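PDB 4WOJ: aspartate semialdehyde dehydrogenase from Francisella tularensis subsp. tularensis, which probably catalyses the NADPH-dependent reductive dephosphorylation of L-aspartyl-4-phosphate to L-aspartate-semialdehyde, a step toward lysine, methionine and threonine. Local coordinates for residues Val304-Asn309 with Gly332-Ser337; Glu82-Ile87 with Gly98-Ala103; Ile36-Phe41 with Gln55-Leu60; Leu115-Leu120 with Asn252-Thr257; Gly17-Val22 with Asp351-Gly356. One frame throughout, in Å; residues are numbered along the deposited sequence.

Interaction 1: Val304-Asn309 with Gly332-Ser337; sequences VKVIDN and GRIKSS. With NA (sodium ion), chain F.
Asn309 and Arg333 meet with their flat ends nearly coplanar, amide and guanidinium planes only 24° apart. Arg333 NE donates to Asn309 OD1 at 2.7 Å, close to the guanidinium plane but with a bent N-H...O angle of 144°. The arginine chain is bent at chi2 and chi3, and its CD lies 3.3 Å from the same OD1. Both outer guanidinium nitrogens reach the second subunit, NH2 in a salt bridge with its Glu244 and NH1 bonding its Pro230 O; Asn309 ND2 bonds Gly239 O there. Strands 304-307 and 329-336 are neighbours at the edge of the mixed sheet of the dimerisation domain, yet here they splay apart, their short segments 75° from one another. Two waters enter the gap: one donates to Ile307 O at 3.1 Å and accepts from Arg333 N, the other donates to the same carbonyl at 2.8 Å. Nearby, Val306 CG1 touches Ile334 CD1 at 4.0 Å, the two side chains crossing at about a right angle, while Val306 O binds a sodium ion at 2.0 Å.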
# COMPACT_ATOMS: atom_id res chain seq x y z
N VAL B 304 5.56 18.92 -9.95
CA VAL B 304 6.41 17.77 -9.65
C VAL B 304 7.43 18.17 -8.59
O VAL B 304 8.12 19.14 -8.75
CB VAL B 304 7.14 17.27 -10.92
CG1 VAL B 304 8.24 16.28 -10.59
CG2 VAL B 304 6.15 16.63 -11.84
N LYS B 305 7.53 17.41 -7.52
CA LYS B 305 8.42 17.74 -6.42
C LYS B 305 9.26 16.53 -6.11
O LYS B 305 8.77 15.54 -5.59
CB LYS B 305 7.60 18.15 -5.21
CG LYS B 305 8.44 18.54 -4.03
CD LYS B 305 7.56 19.19 -2.97
CE LYS B 305 8.39 19.98 -1.97
NZ LYS B 305 8.80 19.06 -0.88
N VAL B 306 10.53 16.61 -6.45
CA VAL B 306 11.38 15.46 -6.24
C VAL B 306 11.85 15.39 -4.80
O VAL B 306 12.20 16.38 -4.21
CB VAL B 306 12.54 15.44 -7.18
CG1 VAL B 306 13.47 14.31 -6.83
CG2 VAL B 306 12.02 15.28 -8.61
N ILE B 307 11.81 14.20 -4.25
CA ILE B 307 12.17 13.97 -2.89
C ILE B 307 13.37 13.06 -2.93
O ILE B 307 13.29 11.94 -3.40
CB ILE B 307 11.05 13.24 -2.16
CG1 ILE B 307 9.76 14.03 -2.28
CG2 ILE B 307 11.38 13.07 -0.71
CD1 ILE B 307 9.85 15.48 -1.85
N ASP B 308 14.47 13.56 -2.38
CA ASP B 308 15.74 12.89 -2.44
C ASP B 308 15.68 11.57 -1.71
O ASP B 308 15.03 11.42 -0.68
CB ASP B 308 16.80 13.84 -1.84
CG ASP B 308 18.14 13.21 -1.70
OD1 ASP B 308 18.76 12.86 -2.72
OD2 ASP B 308 18.60 13.04 -0.54
N ASN B 309 16.37 10.59 -2.28
CA ASN B 309 16.22 9.21 -1.87
C ASN B 309 17.02 8.92 -0.62
O ASN B 309 18.02 8.22 -0.67
CB ASN B 309 16.65 8.29 -3.00
CG ASN B 309 16.22 6.85 -2.79
OD1 ASN B 309 15.37 6.54 -1.96
ND2 ASN B 309 16.79 5.97 -3.55
N GLY B 332 9.51 10.14 -5.30
CA GLY B 332 10.79 9.82 -4.70
C GLY B 332 11.13 8.36 -4.78
O GLY B 332 10.49 7.63 -5.49
N ARG B 333 12.16 7.96 -4.06
CA ARG B 333 12.63 6.61 -4.06
C ARG B 333 13.00 6.24 -5.51
O ARG B 333 12.90 5.11 -5.91
CB ARG B 333 11.60 5.66 -3.46
CG ARG B 333 11.18 5.98 -2.02
CD ARG B 333 12.31 5.89 -1.01
NE ARG B 333 13.29 4.86 -1.36
CZ ARG B 333 13.18 3.55 -1.12
NH1 ARG B 333 12.12 3.03 -0.52
NH2 ARG B 333 14.17 2.73 -1.51
N ILE B 334 13.44 7.23 -6.27
CA ILE B 334 13.76 7.06 -7.66
C ILE B 334 15.05 6.27 -7.78
O ILE B 334 16.10 6.72 -7.41
CB ILE B 334 13.91 8.41 -8.39
CG1 ILE B 334 12.59 9.19 -8.33
CG2 ILE B 334 14.32 8.18 -9.85
CD1 ILE B 334 12.74 10.69 -8.48
N LYS B 335 14.96 5.07 -8.30
CA LYS B 335 16.13 4.22 -8.36
C LYS B 335 16.06 3.32 -9.56
O LYS B 335 15.00 3.08 -10.15
CB LYS B 335 16.23 3.42 -7.09
CG LYS B 335 15.12 2.41 -6.91
CD LYS B 335 15.28 1.61 -5.64
CE LYS B 335 14.48 0.31 -5.71
NZ LYS B 335 13.87 -0.03 -4.39
N SER B 336 17.21 2.82 -9.94
CA SER B 336 17.33 1.84 -11.02
C SER B 336 16.92 0.51 -10.45
O SER B 336 16.79 0.34 -9.26
CB SER B 336 18.77 1.76 -11.48
OG SER B 336 19.55 1.37 -10.38
N SER B 337 16.69 -0.43 -11.33
CA SER B 337 16.04 -1.69 -11.03
C SER B 337 16.95 -2.87 -11.45
O SER B 337 17.68 -2.77 -12.40
CB SER B 337 14.74 -1.77 -11.85
OG SER B 337 13.98 -2.93 -11.54
NA NA F . 13.49 17.87 -4.18
O HOH W 1 12.38 9.55 -1.69
O HOH W 2 14.53 10.26 -5.22
O HOH W 3 12.20 18.41 -2.50

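Interaction 2: Glu82-Ile87 with Gly98-Ala103; sequences EYTKEI and GFWIDA
Trp100 and Thr84 bury the most surface here, and Asp102 OD2 lies close to both. CG of Trp100 stands anti to the backbone N (chi1 176°), on the helix side of the strand; farther out, Thr84 CG2 lies 3.8 Å from Trp100 CZ2. Thr84 and Asp102 approach tip to tip, OG1 standing 2.7 Å from OD2; the hydroxyl has a single proton and also finds Gly80 O within reach. Into the same OD2 Trp100 NE1 donates a bond of 3.0 Å, arriving from above the carboxylate plane, 37° out of it. This bond ties the indole to the carboxylate and limits its rotation, while Asp102 OD1 accepts from Ala104 N. Beyond the threonine, Tyr83 CE2 comes to the indole edge at 4.2 Å from Trp100 CH2. Helix segment 82-87 packs over strand 99-102, the two short axes running nearly antiparallel, as expected in the beta-alpha-beta crossover from strand 74-77 to strand 99-102 of a Rossmann-type NAD-binding domain.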
# COMPACT_ATOMS: atom_id res chain seq x y z
N GLU B 82 -24.47 9.13 -11.68
CA GLU B 82 -25.96 8.96 -11.66
C GLU B 82 -26.63 10.23 -12.16
O GLU B 82 -27.64 10.19 -12.86
CB GLU B 82 -26.51 8.61 -10.27
CG GLU B 82 -26.09 7.25 -9.72
CD GLU B 82 -27.15 6.62 -8.82
OE1 GLU B 82 -27.18 6.94 -7.61
OE2 GLU B 82 -27.98 5.81 -9.33
N TYR B 83 -26.04 11.37 -11.80
CA TYR B 83 -26.58 12.67 -12.17
C TYR B 83 -26.25 13.00 -13.59
O TYR B 83 -27.06 13.55 -14.31
CB TYR B 83 -26.03 13.76 -11.25
CG TYR B 83 -26.52 15.16 -11.59
CD1 TYR B 83 -27.70 15.65 -11.06
CD2 TYR B 83 -25.79 16.00 -12.42
CE1 TYR B 83 -28.14 16.93 -11.35
CE2 TYR B 83 -26.22 17.28 -12.73
CZ TYR B 83 -27.40 17.74 -12.19
OH TYR B 83 -27.84 19.02 -12.48
N THR B 84 -25.04 12.69 -14.01
CA THR B 84 -24.68 12.92 -15.39
C THR B 84 -25.56 12.07 -16.28
O THR B 84 -25.95 12.47 -17.36
CB THR B 84 -23.21 12.59 -15.67
OG1 THR B 84 -22.39 13.33 -14.76
CG2 THR B 84 -22.83 12.93 -17.10
N LYS B 85 -25.86 10.87 -15.80
CA LYS B 85 -26.70 9.94 -16.53
C LYS B 85 -28.13 10.38 -16.67
O LYS B 85 -28.74 10.24 -17.73
CB LYS B 85 -26.66 8.58 -15.88
CG LYS B 85 -25.79 7.63 -16.67
CD LYS B 85 -26.04 6.20 -16.23
CE LYS B 85 -24.87 5.68 -15.40
NZ LYS B 85 -25.34 4.96 -14.18
N GLU B 86 -28.67 10.94 -15.60
CA GLU B 86 -30.03 11.44 -15.64
C GLU B 86 -30.11 12.61 -16.61
O GLU B 86 -31.05 12.73 -17.38
CB GLU B 86 -30.42 11.92 -14.24
CG GLU B 86 -31.68 12.77 -14.16
CD GLU B 86 -32.86 12.00 -13.63
OE1 GLU B 86 -32.66 11.20 -12.69
OE2 GLU B 86 -33.97 12.17 -14.17
N ILE B 87 -29.11 13.46 -16.59
CA ILE B 87 -29.35 14.83 -17.02
C ILE B 87 -28.62 15.32 -18.22
O ILE B 87 -29.13 16.20 -18.91
CB ILE B 87 -29.06 15.83 -15.89
CG1 ILE B 87 -30.34 16.01 -15.10
CG2 ILE B 87 -28.65 17.18 -16.44
CD1 ILE B 87 -30.11 16.35 -13.66
N GLY B 98 -23.95 24.15 -24.92
CA GLY B 98 -22.91 24.68 -24.07
C GLY B 98 -21.91 23.64 -23.59
O GLY B 98 -22.06 22.44 -23.83
N PHE B 99 -20.89 24.12 -22.90
CA PHE B 99 -19.81 23.27 -22.40
C PHE B 99 -20.17 22.56 -21.11
O PHE B 99 -20.64 23.16 -20.14
CB PHE B 99 -18.55 24.08 -22.16
CG PHE B 99 -18.00 24.71 -23.39
CD1 PHE B 99 -18.40 25.99 -23.76
CD2 PHE B 99 -17.03 24.08 -24.12
CE1 PHE B 99 -17.86 26.60 -24.88
CE2 PHE B 99 -16.49 24.68 -25.23
CZ PHE B 99 -16.90 25.95 -25.61
N TRP B 100 -19.95 21.26 -21.13
CA TRP B 100 -20.20 20.41 -19.99
C TRP B 100 -18.83 19.95 -19.49
O TRP B 100 -18.12 19.20 -20.18
CB TRP B 100 -21.05 19.22 -20.42
CG TRP B 100 -21.30 18.22 -19.39
CD1 TRP B 100 -20.57 17.11 -19.15
CD2 TRP B 100 -22.39 18.19 -18.47
NE1 TRP B 100 -21.12 16.39 -18.12
CE2 TRP B 100 -22.25 17.03 -17.69
CE3 TRP B 100 -23.49 19.03 -18.22
CZ2 TRP B 100 -23.16 16.68 -16.67
CZ3 TRP B 100 -24.40 18.68 -17.22
CH2 TRP B 100 -24.22 17.53 -16.45
N ILE B 101 -18.45 20.44 -18.32
CA ILE B 101 -17.21 20.03 -17.67
C ILE B 101 -17.65 19.10 -16.54
O ILE B 101 -18.50 19.45 -15.74
CB ILE B 101 -16.41 21.24 -17.15
CG1 ILE B 101 -15.95 22.13 -18.30
CG2 ILE B 101 -15.18 20.79 -16.39
CD1 ILE B 101 -15.70 23.57 -17.91
N ASP B 102 -17.07 17.91 -16.48
CA ASP B 102 -17.54 16.89 -15.55
C ASP B 102 -16.43 16.12 -14.88
O ASP B 102 -15.45 15.73 -15.54
CB ASP B 102 -18.39 15.89 -16.33
CG ASP B 102 -19.32 15.07 -15.43
OD1 ASP B 102 -19.12 15.03 -14.18
OD2 ASP B 102 -20.25 14.45 -16.02
N ALA B 103 -16.63 15.83 -13.59
CA ALA B 103 -15.72 14.94 -12.81
C ALA B 103 -16.02 13.45 -12.97
O ALA B 103 -15.09 12.61 -13.00
CB ALA B 103 -15.72 15.28 -11.34

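Interaction 3: Ile36-Phe41 with Gln55-Leu60; sequences ILPTFF and QQYGAL
Pro38 lies over one face of the Tyr57 ring in a CH-pi contact: its CG is 3.6 Å from the ring centroid, shifted from the centre toward the rim, and CD sits 3.4 Å from Tyr57 CD1. Gln56 CG covers the opposite face, over its centre, so the phenol ring is clasped between a proline and the side chain of its own predecessor. Phe40 approaches the same ring obliquely, with planes at 40°, and its CE2 comes 3.4 Å from Tyr57 CD2, which lies near the plane of the phenylalanine ring. Leu60 CD2 packs on Phe40 CB at 3.7 Å, and Leu60 CA points its hydrogen at Phe40 O in a CA-H...O contact of 3.3 Å. The tyrosine ends a 3-10 turn, in which Gly58 N bonds Gln55 O at 3.1 Å; Gly58 follows with phi 105° and psi -148°, backbone angles that by themselves call for glycine. In a second shell, Phe33 meets the Tyr57 ring, and Trp15 stands edge-to-face with Phe40. Within the parallel sheet of the NAD-binding domain, strand 36-42 runs between strands 8-13 and 61-62, and Phe41 packs on helix 66-70.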
# COMPACT_ATOMS: atom_id res chain seq x y z
N ILE B 36 -17.16 35.94 -14.68
CA ILE B 36 -18.24 35.03 -14.99
C ILE B 36 -19.43 35.36 -14.13
O ILE B 36 -19.30 36.04 -13.10
CB ILE B 36 -17.80 33.58 -14.70
CG1 ILE B 36 -17.35 33.45 -13.23
CG2 ILE B 36 -16.67 33.15 -15.62
CD1 ILE B 36 -17.35 32.03 -12.74
N LEU B 37 -20.60 34.87 -14.53
CA LEU B 37 -21.83 35.03 -13.74
C LEU B 37 -22.21 33.68 -13.11
O LEU B 37 -22.94 32.89 -13.70
CB LEU B 37 -22.98 35.60 -14.60
CG LEU B 37 -22.64 36.91 -15.34
CD1 LEU B 37 -23.78 37.40 -16.23
CD2 LEU B 37 -22.26 37.99 -14.33
N PRO B 38 -21.71 33.41 -11.91
CA PRO B 38 -21.97 32.10 -11.37
C PRO B 38 -23.42 31.88 -11.01
O PRO B 38 -24.11 32.83 -10.65
CB PRO B 38 -21.11 32.04 -10.11
CG PRO B 38 -20.14 33.16 -10.25
CD PRO B 38 -20.90 34.21 -10.99
N THR B 39 -23.87 30.64 -11.13
CA THR B 39 -25.15 30.23 -10.62
C THR B 39 -24.96 28.88 -9.96
O THR B 39 -24.30 28.01 -10.51
CB THR B 39 -26.19 30.15 -11.75
OG1 THR B 39 -26.37 31.46 -12.30
CG2 THR B 39 -27.51 29.61 -11.25
N PHE B 40 -25.56 28.70 -8.80
CA PHE B 40 -25.29 27.56 -7.97
C PHE B 40 -26.50 26.66 -7.88
O PHE B 40 -27.53 27.04 -7.32
CB PHE B 40 -24.81 28.02 -6.59
CG PHE B 40 -23.40 28.52 -6.62
CD1 PHE B 40 -22.34 27.61 -6.60
CD2 PHE B 40 -23.11 29.86 -6.79
CE1 PHE B 40 -21.03 28.05 -6.67
CE2 PHE B 40 -21.81 30.30 -6.89
CZ PHE B 40 -20.77 29.38 -6.83
N PHE B 41 -26.36 25.45 -8.42
CA PHE B 41 -27.46 24.51 -8.51
C PHE B 41 -27.50 23.53 -7.38
O PHE B 41 -26.48 23.22 -6.75
CB PHE B 41 -27.40 23.75 -9.81
CG PHE B 41 -27.77 24.58 -10.98
CD1 PHE B 41 -26.81 25.26 -11.69
CD2 PHE B 41 -29.11 24.71 -11.35
CE1 PHE B 41 -27.16 26.02 -12.79
CE2 PHE B 41 -29.47 25.48 -12.44
CZ PHE B 41 -28.49 26.14 -13.16
N GLN B 55 -23.72 33.13 -1.46
CA GLN B 55 -24.72 34.16 -1.18
C GLN B 55 -24.79 35.30 -2.20
O GLN B 55 -25.88 35.74 -2.59
CB GLN B 55 -24.49 34.73 0.22
CG GLN B 55 -25.23 36.03 0.48
CD GLN B 55 -25.55 36.23 1.94
OE1 GLN B 55 -24.88 35.70 2.84
NE2 GLN B 55 -26.58 37.02 2.20
N GLN B 56 -23.61 35.78 -2.62
CA GLN B 56 -23.52 36.97 -3.49
C GLN B 56 -23.99 36.73 -4.93
O GLN B 56 -24.12 37.67 -5.71
CB GLN B 56 -22.09 37.55 -3.45
CG GLN B 56 -21.12 36.99 -4.48
CD GLN B 56 -19.73 37.58 -4.33
OE1 GLN B 56 -18.85 36.96 -3.79
NE2 GLN B 56 -19.55 38.78 -4.83
N TYR B 57 -24.23 35.48 -5.28
CA TYR B 57 -24.66 35.13 -6.63
C TYR B 57 -26.16 34.84 -6.65
O TYR B 57 -26.74 34.62 -7.71
CB TYR B 57 -23.83 33.96 -7.16
CG TYR B 57 -22.36 34.30 -7.12
CD1 TYR B 57 -21.85 35.31 -7.93
CD2 TYR B 57 -21.49 33.66 -6.26
CE1 TYR B 57 -20.50 35.65 -7.90
CE2 TYR B 57 -20.15 34.00 -6.22
CZ TYR B 57 -19.65 35.00 -7.04
OH TYR B 57 -18.33 35.34 -6.98
N GLY B 58 -26.77 34.88 -5.47
CA GLY B 58 -28.22 34.79 -5.35
C GLY B 58 -28.74 33.46 -4.85
O GLY B 58 -28.11 32.79 -4.04
N ALA B 59 -29.92 33.10 -5.33
CA ALA B 59 -30.64 31.93 -4.86
C ALA B 59 -30.20 30.66 -5.57
O ALA B 59 -29.79 30.69 -6.73
CB ALA B 59 -32.12 32.12 -5.08
N LEU B 60 -30.32 29.55 -4.86
CA LEU B 60 -29.99 28.25 -5.44
C LEU B 60 -31.06 27.85 -6.42
O LEU B 60 -32.24 27.85 -6.09
CB LEU B 60 -29.87 27.17 -4.37
CG LEU B 60 -28.80 27.42 -3.32
CD1 LEU B 60 -28.91 26.37 -2.23
CD2 LEU B 60 -27.43 27.43 -3.98

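Interaction 4: Leu115-Leu120 with Asn252-Thr257; sequences LVLDPL and NKILDT
Leu115, Leu117 and Leu120 meet Lys253, Ile254 and Leu255 through aliphatic chains, with no flat group between them; the Asn252 amide takes no part, its OD1 accepting from Thr257 OG1, 16° off the carbonyl plane, while its ND2 bonds Ala248 O and Ile261 O. The contact joins two domains: strand 113-116, an outermost strand of the Rossmann-type sheet, and the start of helix 118-130 pack against the last turn of helix 242-255 from the dimerisation domain. Leu115 crosses the extended Lys253 chain at about a right angle, CD1 lying 3.7 Å from Lys253 CB and much the same from CG and CD. With Lys253 NZ anchored by Ser113 O and Arg108 O, the extended methylenes lie against the leucine. Ile254 spreads its branches over three residues: CG1 is 3.9 Å from Leu115 CB, CD1 is 4.2 Å from Leu117 CD2, and CG2 is 4.4 Å from Leu120 CB. Leu117, the N-cap residue of helix 118-130, has its side chain about 10 Å from that of Cys141, the predicted thioester-forming residue. A Schellman motif ends helix 242-255 at Asp256 (phi 38°), with Thr257 N bonded to Asn252 O at 3.3 Å.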
# COMPACT_ATOMS: atom_id res chain seq x y z
N LEU B 115 -10.65 14.27 -22.52
CA LEU B 115 -10.20 14.09 -21.14
C LEU B 115 -9.28 15.25 -20.84
O LEU B 115 -8.42 15.56 -21.70
CB LEU B 115 -9.45 12.78 -20.93
CG LEU B 115 -10.29 11.51 -20.77
CD1 LEU B 115 -9.45 10.24 -20.79
CD2 LEU B 115 -11.08 11.56 -19.48
N VAL B 116 -9.45 15.91 -19.68
CA VAL B 116 -8.64 17.09 -19.39
C VAL B 116 -7.53 16.89 -18.35
O VAL B 116 -7.76 16.48 -17.21
CB VAL B 116 -9.49 18.33 -18.96
CG1 VAL B 116 -10.44 18.72 -20.08
CG2 VAL B 116 -10.26 18.08 -17.69
N LEU B 117 -6.31 17.21 -18.76
CA LEU B 117 -5.18 17.30 -17.86
C LEU B 117 -4.15 18.20 -18.56
O LEU B 117 -3.20 17.73 -19.21
CB LEU B 117 -4.62 15.93 -17.53
CG LEU B 117 -3.52 15.85 -16.46
CD1 LEU B 117 -4.02 16.29 -15.12
CD2 LEU B 117 -3.01 14.42 -16.38
N ASP B 118 -4.36 19.49 -18.41
CA ASP B 118 -3.78 20.47 -19.33
C ASP B 118 -2.25 20.61 -19.25
O ASP B 118 -1.64 21.01 -20.22
CB ASP B 118 -4.42 21.84 -19.15
CG ASP B 118 -4.03 22.48 -17.84
OD1 ASP B 118 -4.69 22.18 -16.82
OD2 ASP B 118 -3.05 23.25 -17.82
N PRO B 119 -1.62 20.26 -18.11
CA PRO B 119 -0.15 20.24 -18.20
C PRO B 119 0.37 19.16 -19.16
O PRO B 119 1.57 19.09 -19.42
CB PRO B 119 0.27 19.92 -16.76
CG PRO B 119 -0.86 20.41 -15.95
CD PRO B 119 -2.06 20.01 -16.74
N LEU B 120 -0.51 18.29 -19.64
CA LEU B 120 -0.11 17.25 -20.63
C LEU B 120 -0.80 17.36 -21.99
O LEU B 120 -0.22 16.99 -22.99
CB LEU B 120 -0.32 15.85 -20.02
CG LEU B 120 0.86 15.34 -19.18
CD1 LEU B 120 0.49 14.05 -18.49
CD2 LEU B 120 2.09 15.12 -20.05
N ASN B 252 -3.77 6.76 -22.42
CA ASN B 252 -3.60 6.81 -23.89
C ASN B 252 -4.54 7.82 -24.57
O ASN B 252 -4.15 8.51 -25.50
CB ASN B 252 -3.65 5.41 -24.48
CG ASN B 252 -2.40 4.62 -24.11
OD1 ASN B 252 -1.33 4.86 -24.68
ND2 ASN B 252 -2.49 3.76 -23.10
N LYS B 253 -5.73 7.98 -24.02
CA LYS B 253 -6.61 9.04 -24.53
C LYS B 253 -6.01 10.43 -24.23
O LYS B 253 -6.04 11.30 -25.08
CB LYS B 253 -8.03 8.91 -23.99
CG LYS B 253 -8.94 10.02 -24.49
CD LYS B 253 -10.42 9.66 -24.46
CE LYS B 253 -11.19 10.64 -25.34
NZ LYS B 253 -12.67 10.44 -25.27
N ILE B 254 -5.46 10.62 -23.04
CA ILE B 254 -4.92 11.93 -22.67
C ILE B 254 -3.73 12.28 -23.53
O ILE B 254 -3.56 13.41 -23.97
CB ILE B 254 -4.48 12.00 -21.20
CG1 ILE B 254 -5.68 11.93 -20.27
CG2 ILE B 254 -3.72 13.29 -20.92
CD1 ILE B 254 -5.33 11.82 -18.81
N LEU B 255 -2.85 11.31 -23.74
CA LEU B 255 -1.65 11.53 -24.57
C LEU B 255 -1.95 11.40 -26.08
O LEU B 255 -1.10 11.75 -26.89
CB LEU B 255 -0.54 10.55 -24.19
CG LEU B 255 -0.03 10.66 -22.75
CD1 LEU B 255 0.73 9.42 -22.35
CD2 LEU B 255 0.85 11.89 -22.58
N ASP B 256 -3.14 10.89 -26.42
CA ASP B 256 -3.51 10.45 -27.78
C ASP B 256 -2.34 9.79 -28.44
O ASP B 256 -1.75 10.32 -29.35
CB ASP B 256 -4.00 11.57 -28.71
CG ASP B 256 -4.46 11.01 -30.12
OD1 ASP B 256 -4.84 9.80 -30.19
OD2 ASP B 256 -4.41 11.74 -31.15
N THR B 257 -2.00 8.63 -27.94
CA THR B 257 -0.82 7.92 -28.45
C THR B 257 -1.07 7.22 -29.80
O THR B 257 -2.14 6.71 -30.07
CB THR B 257 -0.38 6.85 -27.44
OG1 THR B 257 -1.56 6.20 -26.91
CG2 THR B 257 0.45 7.49 -26.33

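Interaction 5: Gly17-Val22 with Asp351-Gly356; sequences GMVGSV and DQLLWG
Leu353 lays its CD2 methyl against the first turn of helix 18-30, 3.8 Å from Met18 CB and 4.0 Å from Val19 CG2. Its CG stands anti to the carbonyl carbon (chi1 -68°), beside the backbone N; separately, Leu353 CB meets Val22 CG2 at 4.0 Å, the two side chains crossing at about a right angle. The end of the Leu354 side chain also comes near Val22, but that approach is modelled too tightly to carry weight. Gly17 is the N-cap of helix 18-30 and belongs, with Gly20, to a glycine-rich segment consistent with the dinucleotide-binding turn of Rossmann folds. On the other side, Asp351 caps the turn into helix 354-369, which opens with a wider pi-type turn: Leu354 N donates to the anti lone pair of Asp351 OD1, at 3.0 Å. Asp351 OD2 is held in turn by a salt bridge to Arg274 and by Gly325 N. Leu199 of the second subunit packs on Met18, Val22 and Leu353, bringing the dimer partner to this junction. The Leu353 side chain is about 8 Å from that of His276, the predicted proton acceptor. The contacts between the two segments are apolar, which is consistent with burial of hydrocarbon holding the domains together here, while the capping bond lies within the 351-356 turn.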
# COMPACT_ATOMS: atom_id res chain seq x y z
N GLY B 17 -20.21 18.75 -1.89
CA GLY B 17 -19.35 17.64 -1.53
C GLY B 17 -17.87 18.00 -1.47
O GLY B 17 -17.50 19.18 -1.48
N MET B 18 -17.02 16.99 -1.43
CA MET B 18 -15.60 17.23 -1.12
C MET B 18 -14.86 17.82 -2.29
O MET B 18 -14.15 18.79 -2.13
CB MET B 18 -14.91 15.95 -0.67
CG MET B 18 -15.45 15.43 0.63
SD MET B 18 -14.64 13.91 1.12
CE MET B 18 -13.73 14.59 2.50
N VAL B 19 -15.00 17.21 -3.46
CA VAL B 19 -14.32 17.69 -4.66
C VAL B 19 -14.81 19.12 -4.85
O VAL B 19 -14.02 20.05 -5.09
CB VAL B 19 -14.68 16.85 -5.91
CG1 VAL B 19 -14.07 17.46 -7.17
CG2 VAL B 19 -14.19 15.42 -5.74
N GLY B 20 -16.12 19.28 -4.73
CA GLY B 20 -16.81 20.57 -4.91
C GLY B 20 -16.38 21.67 -3.94
O GLY B 20 -16.24 22.81 -4.35
N SER B 21 -16.14 21.35 -2.68
CA SER B 21 -15.61 22.37 -1.76
C SER B 21 -14.19 22.72 -2.11
O SER B 21 -13.75 23.86 -1.99
CB SER B 21 -15.64 21.90 -0.32
OG SER B 21 -16.66 20.97 -0.13
N VAL B 22 -13.44 21.71 -2.52
CA VAL B 22 -12.04 21.93 -2.83
C VAL B 22 -11.96 22.81 -4.09
O VAL B 22 -11.12 23.69 -4.18
CB VAL B 22 -11.31 20.60 -2.93
CG1 VAL B 22 -9.91 20.81 -3.48
CG2 VAL B 22 -11.26 19.97 -1.53
N ASP B 351 -2.56 14.62 -3.97
CA ASP B 351 -3.84 14.84 -3.28
C ASP B 351 -5.01 14.49 -4.16
O ASP B 351 -5.18 15.09 -5.22
CB ASP B 351 -3.98 16.30 -2.88
CG ASP B 351 -5.20 16.55 -2.03
OD1 ASP B 351 -6.31 16.72 -2.58
OD2 ASP B 351 -5.05 16.49 -0.80
N GLN B 352 -5.84 13.57 -3.72
CA GLN B 352 -6.92 13.06 -4.53
C GLN B 352 -7.90 14.12 -4.94
O GLN B 352 -8.38 14.12 -6.08
CB GLN B 352 -7.66 11.94 -3.80
CG GLN B 352 -8.71 11.24 -4.62
CD GLN B 352 -10.10 11.75 -4.36
OE1 GLN B 352 -10.51 11.89 -3.21
NE2 GLN B 352 -10.86 12.01 -5.43
N LEU B 353 -8.23 15.00 -4.00
CA LEU B 353 -9.26 16.01 -4.19
C LEU B 353 -8.87 17.14 -5.11
O LEU B 353 -9.70 17.71 -5.79
CB LEU B 353 -9.67 16.55 -2.83
CG LEU B 353 -10.41 15.48 -2.01
CD1 LEU B 353 -10.67 15.91 -0.60
CD2 LEU B 353 -11.74 15.10 -2.64
N LEU B 354 -7.59 17.47 -5.16
CA LEU B 354 -7.12 18.60 -5.94
C LEU B 354 -6.66 18.13 -7.34
O LEU B 354 -7.43 18.09 -8.29
CB LEU B 354 -5.95 19.25 -5.21
CG LEU B 354 -6.23 19.97 -3.92
CD1 LEU B 354 -4.98 20.27 -3.13
CD2 LEU B 354 -6.97 21.27 -4.17
N TRP B 355 -5.42 17.76 -7.48
CA TRP B 355 -4.96 17.31 -8.82
C TRP B 355 -5.73 16.06 -9.28
O TRP B 355 -6.04 15.88 -10.46
CB TRP B 355 -3.45 17.11 -8.85
CG TRP B 355 -2.72 18.34 -9.27
CD1 TRP B 355 -1.71 18.97 -8.60
CD2 TRP B 355 -2.96 19.10 -10.44
NE1 TRP B 355 -1.31 20.07 -9.29
CE2 TRP B 355 -2.05 20.17 -10.43
CE3 TRP B 355 -3.84 18.98 -11.50
CZ2 TRP B 355 -2.00 21.11 -11.44
CZ3 TRP B 355 -3.79 19.91 -12.50
CH2 TRP B 355 -2.88 20.97 -12.47
N GLY B 356 -6.06 15.22 -8.31
CA GLY B 356 -6.91 14.07 -8.57
C GLY B 356 -8.32 14.36 -9.00
O GLY B 356 -8.93 13.53 -9.67

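Overall arrangement
Followed from the N terminus, interaction 5 opens first, at 17-22, and closes last, at 351-356, enclosing the other four within one long loop. Inside it the remaining contacts come in series, without crossing: interaction 3, then 2, then 4, then 1. Interactions 3 and 2 close short loops within the NAD-binding domain, on the same parallel sheet that interaction 4 reaches at its far edge. Interactions 4 and 5 both tie that domain to the dimerisation domain, and they touch where Pro119 packs on Trp355. Interaction 1 lies wholly in the dimerisation domain, its centre about 44 Å from that of interaction 3; like interaction 5, it touches the second subunit.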